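Local coordinates for protein endo-xylogalacturonan hydrolase A (Aspergillus tubingensis, PDB 4C2L) that hydrolyses the xylose-substituted galacturonan backbone of xylogalacturonan, a component of the hairy regions of pectin, as a secreted family 28 glycosidase, at residues A[156-170]-A[187-201]. Numbering follows the deposited sequence.
Sequences NVFNSVKGGATNVVF and NTDGFDIGESTYVTI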
# COMPACT_ATOMS: atom_id res chain seq x y z
N ASN A 156 -10.70 3.07 3.39
CA ASN A 156 -10.19 1.99 2.51
C ASN A 156 -8.70 2.30 2.33
O ASN A 156 -7.99 2.52 3.31
CB ASN A 156 -11.00 2.06 1.19
CG ASN A 156 -11.02 0.75 0.36
OD1 ASN A 156 -11.91 0.60 -0.49
ND2 ASN A 156 -10.04 -0.12 0.53
N VAL A 157 -8.20 2.34 1.09
CA VAL A 157 -6.75 2.51 0.85
C VAL A 157 -6.30 3.89 1.33
O VAL A 157 -7.01 4.88 1.15
CB VAL A 157 -6.43 2.32 -0.65
CG1 VAL A 157 -4.96 2.64 -0.96
CG2 VAL A 157 -6.77 0.87 -1.05
N PHE A 158 -5.11 3.96 1.96
CA PHE A 158 -4.57 5.26 2.38
C PHE A 158 -4.10 6.05 1.15
O PHE A 158 -4.56 7.17 0.90
CB PHE A 158 -3.34 5.08 3.28
CG PHE A 158 -3.62 4.69 4.71
CD1 PHE A 158 -3.73 3.34 5.08
CD2 PHE A 158 -3.66 5.66 5.70
CE1 PHE A 158 -3.92 2.98 6.42
CE2 PHE A 158 -3.84 5.32 7.04
CZ PHE A 158 -3.98 3.98 7.40
N ASN A 159 -3.15 5.48 0.40
CA ASN A 159 -2.50 6.20 -0.69
C ASN A 159 -2.43 5.32 -1.91
O ASN A 159 -2.09 4.14 -1.81
CB ASN A 159 -1.04 6.54 -0.32
CG ASN A 159 -0.94 7.38 0.91
OD1 ASN A 159 -1.27 8.56 0.88
ND2 ASN A 159 -0.53 6.78 2.03
N SER A 160 -2.74 5.89 -3.07
CA SER A 160 -2.62 5.18 -4.33
C SER A 160 -1.89 6.08 -5.33
O SER A 160 -2.11 7.29 -5.33
CB SER A 160 -4.02 4.84 -4.85
OG SER A 160 -3.95 4.17 -6.09
N VAL A 161 -1.06 5.49 -6.18
CA VAL A 161 -0.38 6.24 -7.23
C VAL A 161 -0.57 5.44 -8.50
O VAL A 161 -0.26 4.24 -8.55
CB VAL A 161 1.14 6.40 -6.94
CG1 VAL A 161 1.82 7.17 -8.07
CG2 VAL A 161 1.36 7.11 -5.61
N LYS A 162 -1.12 6.09 -9.52
CA LYS A 162 -1.29 5.44 -10.81
C LYS A 162 -1.30 6.48 -11.93
O LYS A 162 -0.84 7.61 -11.73
CB LYS A 162 -2.54 4.58 -10.83
CG LYS A 162 -3.83 5.36 -10.76
CD LYS A 162 -5.00 4.39 -10.87
CE LYS A 162 -5.15 3.61 -9.58
NZ LYS A 162 -6.13 2.50 -9.79
N GLY A 163 -1.79 6.08 -13.10
CA GLY A 163 -1.91 7.00 -14.24
C GLY A 163 -0.62 7.54 -14.82
O GLY A 163 -0.63 8.57 -15.49
N GLY A 164 0.50 6.86 -14.55
CA GLY A 164 1.81 7.29 -15.06
C GLY A 164 2.43 8.44 -14.29
O GLY A 164 3.33 9.12 -14.81
N ALA A 165 2.00 8.66 -13.05
CA ALA A 165 2.63 9.65 -12.17
C ALA A 165 4.13 9.39 -12.14
O ALA A 165 4.56 8.23 -12.20
CB ALA A 165 2.06 9.56 -10.75
N THR A 166 4.93 10.45 -12.07
CA THR A 166 6.37 10.24 -11.98
C THR A 166 6.99 11.13 -10.91
O THR A 166 6.52 12.24 -10.68
CB THR A 166 7.08 10.43 -13.34
OG1 THR A 166 8.47 10.08 -13.22
CG2 THR A 166 6.98 11.87 -13.81
N ASN A 167 8.03 10.64 -10.24
CA ASN A 167 8.73 11.41 -9.20
C ASN A 167 7.78 11.77 -8.04
O ASN A 167 7.44 12.95 -7.83
CB ASN A 167 9.37 12.70 -9.74
CG ASN A 167 10.27 12.46 -10.95
OD1 ASN A 167 11.03 11.48 -11.00
ND2 ASN A 167 10.22 13.37 -11.92
N VAL A 168 7.35 10.74 -7.32
CA VAL A 168 6.44 10.91 -6.20
C VAL A 168 7.18 10.43 -4.96
O VAL A 168 7.71 9.31 -4.94
CB VAL A 168 5.17 10.07 -6.40
CG1 VAL A 168 4.20 10.26 -5.24
CG2 VAL A 168 4.51 10.46 -7.72
N VAL A 169 7.20 11.27 -3.93
CA VAL A 169 7.91 10.91 -2.70
C VAL A 169 7.01 11.03 -1.48
O VAL A 169 6.42 12.10 -1.26
CB VAL A 169 9.18 11.78 -2.49
CG1 VAL A 169 9.86 11.40 -1.19
CG2 VAL A 169 10.14 11.62 -3.65
N PHE A 170 6.90 9.95 -0.71
CA PHE A 170 6.17 9.93 0.56
C PHE A 170 7.24 9.82 1.63
O PHE A 170 8.02 8.88 1.62
CB PHE A 170 5.27 8.69 0.66
CG PHE A 170 4.18 8.63 -0.38
CD1 PHE A 170 4.41 8.00 -1.60
CD2 PHE A 170 2.92 9.15 -0.12
CE1 PHE A 170 3.40 7.91 -2.56
CE2 PHE A 170 1.90 9.07 -1.08
CZ PHE A 170 2.15 8.45 -2.31
N ASN A 187 -8.99 -3.71 4.08
CA ASN A 187 -8.48 -3.14 2.83
C ASN A 187 -7.88 -1.75 3.01
O ASN A 187 -7.94 -0.93 2.10
CB ASN A 187 -9.60 -3.10 1.78
CG ASN A 187 -10.27 -4.45 1.61
OD1 ASN A 187 -11.42 -4.63 2.00
ND2 ASN A 187 -9.54 -5.41 1.02
N THR A 188 -7.31 -1.50 4.19
CA THR A 188 -6.65 -0.23 4.46
C THR A 188 -5.19 -0.26 4.01
O THR A 188 -4.28 0.02 4.79
CB THR A 188 -6.80 0.19 5.93
OG1 THR A 188 -6.52 -0.93 6.79
CG2 THR A 188 -8.24 0.69 6.17
N ASP A 189 -4.96 -0.62 2.73
CA ASP A 189 -3.59 -0.70 2.19
C ASP A 189 -2.85 0.61 2.44
O ASP A 189 -3.41 1.69 2.23
CB ASP A 189 -3.59 -0.88 0.67
CG ASP A 189 -4.32 -2.12 0.20
OD1 ASP A 189 -5.11 -2.72 0.95
OD2 ASP A 189 -4.10 -2.49 -0.98
N GLY A 190 -1.59 0.55 2.87
CA GLY A 190 -0.83 1.79 3.06
C GLY A 190 -0.56 2.50 1.74
O GLY A 190 -0.78 3.72 1.61
N PHE A 191 -0.02 1.77 0.77
CA PHE A 191 0.36 2.36 -0.51
C PHE A 191 0.07 1.35 -1.58
O PHE A 191 0.61 0.24 -1.53
CB PHE A 191 1.88 2.67 -0.55
CG PHE A 191 2.32 3.57 0.56
CD1 PHE A 191 2.64 3.04 1.81
CD2 PHE A 191 2.40 4.94 0.36
CE1 PHE A 191 3.04 3.87 2.84
CE2 PHE A 191 2.81 5.78 1.40
CZ PHE A 191 3.12 5.23 2.64
N ASP A 192 -0.77 1.72 -2.54
CA ASP A 192 -1.01 0.88 -3.70
C ASP A 192 -0.32 1.60 -4.84
O ASP A 192 -0.81 2.65 -5.29
CB ASP A 192 -2.51 0.78 -4.00
CG ASP A 192 -3.23 -0.27 -3.16
OD1 ASP A 192 -2.60 -0.97 -2.35
OD2 ASP A 192 -4.44 -0.39 -3.35
N ILE A 193 0.83 1.08 -5.27
CA ILE A 193 1.63 1.77 -6.28
C ILE A 193 1.45 1.07 -7.61
O ILE A 193 1.91 -0.05 -7.79
CB ILE A 193 3.13 1.82 -5.88
CG1 ILE A 193 3.29 2.42 -4.46
CG2 ILE A 193 3.95 2.60 -6.92
CD1 ILE A 193 2.75 3.84 -4.29
N GLY A 194 0.71 1.72 -8.52
CA GLY A 194 0.45 1.18 -9.84
C GLY A 194 1.28 1.88 -10.89
O GLY A 194 2.48 2.14 -10.67
N GLU A 195 0.65 2.20 -12.02
CA GLU A 195 1.34 2.76 -13.17
C GLU A 195 2.04 4.06 -12.79
O GLU A 195 1.38 5.10 -12.58
CB GLU A 195 0.35 3.00 -14.31
CG GLU A 195 1.03 3.36 -15.62
CD GLU A 195 0.08 3.97 -16.64
OE1 GLU A 195 -1.13 4.08 -16.38
OE2 GLU A 195 0.57 4.35 -17.72
N SER A 196 3.36 4.00 -12.69
CA SER A 196 4.15 5.12 -12.22
C SER A 196 5.61 4.80 -12.39
O SER A 196 5.97 3.63 -12.60
CB SER A 196 3.87 5.41 -10.73
OG SER A 196 4.16 4.27 -9.93
N THR A 197 6.45 5.82 -12.28
CA THR A 197 7.90 5.64 -12.23
C THR A 197 8.49 6.56 -11.18
O THR A 197 8.01 7.67 -10.99
CB THR A 197 8.56 5.94 -13.59
OG1 THR A 197 8.23 7.27 -13.99
CG2 THR A 197 8.09 4.95 -14.66
N TYR A 198 9.54 6.09 -10.52
CA TYR A 198 10.31 6.86 -9.55
C TYR A 198 9.44 7.31 -8.38
O TYR A 198 9.32 8.50 -8.06
CB TYR A 198 11.04 8.04 -10.22
CG TYR A 198 11.78 7.61 -11.47
CD1 TYR A 198 12.91 6.79 -11.40
CD2 TYR A 198 11.34 8.03 -12.72
CE1 TYR A 198 13.57 6.38 -12.56
CE2 TYR A 198 12.00 7.64 -13.88
CZ TYR A 198 13.11 6.82 -13.79
OH TYR A 198 13.74 6.43 -14.96
N VAL A 199 8.82 6.32 -7.75
CA VAL A 199 8.09 6.53 -6.51
C VAL A 199 9.01 6.10 -5.37
O VAL A 199 9.64 5.04 -5.43
CB VAL A 199 6.78 5.70 -6.48
CG1 VAL A 199 6.11 5.79 -5.11
CG2 VAL A 199 5.82 6.19 -7.56
N THR A 200 9.10 6.95 -4.34
CA THR A 200 9.88 6.63 -3.15
C THR A 200 8.99 6.73 -1.91
O THR A 200 8.21 7.68 -1.76
CB THR A 200 11.09 7.56 -3.00
OG1 THR A 200 11.97 7.39 -4.12
CG2 THR A 200 11.88 7.24 -1.71
N ILE A 201 9.11 5.74 -1.04
CA ILE A 201 8.38 5.71 0.22
C ILE A 201 9.45 5.53 1.28
O ILE A 201 10.17 4.53 1.25
CB ILE A 201 7.39 4.53 0.27
CG1 ILE A 201 6.32 4.68 -0.80
CG2 ILE A 201 6.74 4.43 1.66
CD1 ILE A 201 5.58 3.40 -1.12
O HOH W 1 -2.70 1.88 -7.53
O HOH W 2 -3.14 3.77 -14.19
O HOH W 3 5.71 7.47 -15.22
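F170 and F191 meet inside the coil in a T-shaped pair: the F191 edge, led by CE2, sits over one face of F170, 3.6 Å from F170 CG, with the planes at 72°. On the same inward side of the sheet, V161 CG2 touches I193 CD1 (3.8 Å), while V161 CG1, held anti to the backbone N (chi1 179°), reaches toward V199 CG2. N159 lies alongside the F191 ring; its ND2 donates to G190 O at 3.1 Å, and its OD1 is bound by Q151, so both ends of the amide are fixed.

The backbones supply the register. Strands 159-162 and 191-193 run nearly parallel, their axes 4.7 Å apart, and V161 bonds D192 O through its N and G194 N through its O. After the corner near N167 and Y198 the ladder resumes, T200 N donating to V168 O and F170 N to T200 O. Beside the corner, T166 OG1 and T197 OG1 share a hydrogen bond of 2.9 Å; water 3 joins T197 OG1 to G164 O.

Beyond the strands, F158 N reaches D189 O in a nearly straight bond (168°), and N156 ND2 grips N187 O at 2.7 Å. Here D189 OD2 lies 2.5 Å from D192 OD1, and D189 also adjoins D210, probably the catalytic proton donor. This is stacking of successive coils in the right-handed parallel beta-helix of family 28: apolar side chains, with N159 among them, line the interior, while main-chain bonds hold the backbone that carries the acidic side chains D189 and D192 beside the probable catalytic site.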